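Local coordinates for peptide methionine sulfoxide reductase MsrA (Corynebacterium diphtheriae, PDB 4D7L), which reduces the S-epimer of methionine sulfoxide in proteins back to methionine, probably repairing proteins inactivated by oxidation, at residues A[64-69]-A[130-135]. Numbering follows the deposited sequence.
With PGE (triethylene glycol), chain K.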
loop_
_atom_site.group_PDB
_atom_site.type_symbol
_atom_site.label_atom_id
_atom_site.label_comp_id
_atom_site.label_asym_id
_atom_site.label_seq_id
_atom_site.Cartn_x
_atom_site.Cartn_y
_atom_site.Cartn_z
ATOM N N GLU A 64 11.540 7.045 9.546
ATOM C CA GLU A 64 11.621 5.707 8.977
ATOM C C GLU A 64 10.509 5.584 7.942
ATOM O O GLU A 64 9.579 6.403 7.941
ATOM C CB GLU A 64 11.502 4.647 10.075
ATOM C CG GLU A 64 12.704 4.651 11.060
ATOM C CD GLU A 64 12.544 3.700 12.278
ATOM O OE1 GLU A 64 11.498 3.009 12.412
ATOM O OE2 GLU A 64 13.478 3.655 13.120
ATOM N N THR A 65 10.602 4.573 7.074
ATOM C CA THR A 65 9.590 4.331 6.049
ATOM C C THR A 65 9.111 2.883 6.093
ATOM O O THR A 65 9.922 1.960 6.256
ATOM C CB THR A 65 10.132 4.627 4.637
ATOM O OG1 THR A 65 10.600 5.978 4.575
ATOM C CG2 THR A 65 9.025 4.416 3.581
ATOM N N ILE A 66 7.795 2.695 5.984
ATOM C CA ILE A 66 7.219 1.373 5.744
ATOM C C ILE A 66 6.234 1.462 4.571
ATOM O O ILE A 66 5.576 2.490 4.368
ATOM C CB ILE A 66 6.536 0.808 7.023
ATOM C CG1 ILE A 66 6.102 -0.657 6.840
ATOM C CG2 ILE A 66 5.389 1.733 7.518
ATOM C CD1 ILE A 66 5.432 -1.244 8.119
ATOM N N TYR A 67 6.165 0.397 3.777
ATOM C CA TYR A 67 5.302 0.355 2.604
ATOM C C TYR A 67 4.155 -0.611 2.847
ATOM O O TYR A 67 4.379 -1.783 3.135
ATOM C CB TYR A 67 6.096 -0.073 1.357
ATOM C CG TYR A 67 7.198 0.894 1.016
ATOM C CD1 TYR A 67 8.461 0.748 1.576
ATOM C CD2 TYR A 67 6.969 1.981 0.171
ATOM C CE1 TYR A 67 9.489 1.642 1.289
ATOM C CE2 TYR A 67 7.996 2.883 -0.126
ATOM C CZ TYR A 67 9.250 2.701 0.440
ATOM O OH TYR A 67 10.263 3.574 0.167
ATOM N N ILE A 68 2.929 -0.121 2.722
ATOM C CA ILE A 68 1.764 -0.888 3.147
ATOM C C ILE A 68 0.790 -1.118 2.018
ATOM O O ILE A 68 0.375 -0.158 1.345
ATOM C CB ILE A 68 1.022 -0.150 4.286
ATOM C CG1 ILE A 68 1.962 0.057 5.475
ATOM C CG2 ILE A 68 -0.254 -0.907 4.704
ATOM C CD1 ILE A 68 2.426 -1.225 6.075
ATOM N N GLY A 69 0.396 -2.371 1.827
ATOM C CA GLY A 69 -0.646 -2.678 0.860
ATOM C C GLY A 69 -1.848 -3.314 1.536
ATOM O O GLY A 69 -1.748 -4.412 2.089
ATOM N N GLU A 130 3.476 -0.593 15.743
ATOM C CA GLU A 130 2.141 0.006 15.773
ATOM C C GLU A 130 1.552 0.172 14.377
ATOM O O GLU A 130 0.345 0.006 14.177
ATOM C CB GLU A 130 2.189 1.364 16.489
ATOM C CG GLU A 130 2.417 1.209 17.991
ATOM C CD GLU A 130 2.481 2.533 18.744
ATOM O OE1 GLU A 130 3.124 3.488 18.261
ATOM O OE2 GLU A 130 1.901 2.603 19.844
ATOM N N LEU A 131 2.397 0.515 13.409
ATOM C CA LEU A 131 1.911 0.714 12.047
ATOM C C LEU A 131 1.551 -0.629 11.407
ATOM O O LEU A 131 0.589 -0.716 10.639
ATOM C CB LEU A 131 2.963 1.465 11.202
ATOM C CG LEU A 131 3.168 2.937 11.625
ATOM C CD1 LEU A 131 4.326 3.545 10.874
ATOM C CD2 LEU A 131 1.892 3.738 11.333
ATOM N N VAL A 132 2.319 -1.674 11.705
ATOM C CA VAL A 132 1.942 -3.000 11.194
ATOM C C VAL A 132 0.592 -3.426 11.762
ATOM O O VAL A 132 -0.285 -3.918 11.033
ATOM C CB VAL A 132 3.025 -4.083 11.508
ATOM C CG1 VAL A 132 2.513 -5.482 11.157
ATOM C CG2 VAL A 132 4.325 -3.791 10.738
ATOM N N VAL A 133 0.404 -3.215 13.058
ATOM C CA VAL A 133 -0.864 -3.578 13.704
ATOM C C VAL A 133 -2.014 -2.774 13.096
ATOM O O VAL A 133 -3.092 -3.320 12.801
ATOM C CB VAL A 133 -0.805 -3.349 15.239
ATOM C CG1 VAL A 133 -2.204 -3.400 15.859
ATOM C CG2 VAL A 133 0.119 -4.379 15.896
ATOM N N LYS A 134 -1.778 -1.483 12.870
ATOM C CA LYS A 134 -2.820 -0.641 12.290
ATOM C C LYS A 134 -3.224 -1.146 10.906
ATOM O O LYS A 134 -4.403 -1.219 10.588
ATOM C CB LYS A 134 -2.365 0.811 12.184
ATOM C CG LYS A 134 -3.526 1.744 11.864
ATOM C CD LYS A 134 -3.073 3.178 11.836
ATOM C CE LYS A 134 -3.678 3.972 12.966
ATOM N NZ LYS A 134 -5.015 4.513 12.598
ATOM N N ALA A 135 -2.239 -1.500 10.091
ATOM C CA ALA A 135 -2.529 -2.084 8.777
ATOM C C ALA A 135 -3.328 -3.383 8.892
ATOM O O ALA A 135 -4.313 -3.581 8.173
ATOM C CB ALA A 135 -1.263 -2.337 8.029
HETATM C C1 PGE K . 13.961 6.478 5.415
HETATM O O1 PGE K . 12.812 7.171 5.871
HETATM C C2 PGE K . 13.641 4.998 5.308
HETATM O O2 PGE K . 14.576 4.334 4.483
#
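No flat group is shared between Ile-66 and Ile-68 on the strand and Leu-131, Val-132 and Ala-135 on the helix; the side chains meeting across the two segments are all aliphatic. Rings stand at the edge: Phe-80 touches Ile-68, Leu-131 and Ala-135, and Tyr-121 touches Leu-131. Tyr-67 lies on the opposite side of the sheet and meets the ring of Tyr-207 with the planes at about 45°. The pairing illustrates how a helix lies on a β-sheet through aliphatic side chains, mostly branched. Ile-66 is the two-pronged member. Its CG1 is anti to the backbone N (chi1 -172°) and the chain beyond is extended, which carries Ile-66 CD1 outward to Val-132 CG2, 3.8 Å away, the two side chains crossing at about a right angle. On the other branch, Ile-66 CG2 meets Leu-131 CD1 at 4.0 Å as these side chains pass in opposite directions. Two residues on, a different rotamer rests Ile-68 CG2 3.8 Å from Ala-135 CB. Consistent with the small alanine side chain, the backbones are closer here: the CA atoms of Ile-68 and Ala-135 are 7.2 Å apart, against 8.3 Å for those of Ile-66 and Leu-131. Away from the helix, Thr-65 OG1 hydrogen-bonds O1 of a triethylene glycol, probably from the crystallisation liquor. The segments run nearly parallel, 8° apart, their axes coming within 9.9 Å. Strand 64-69 is central in the mixed sheet, between 114-121 and 158-161, and leads toward Cys-72, the predicted active-site residue; helix 128-137 covers one face beside helix 73-81, while Val-132 reaches Ile-176 of helix 166-186.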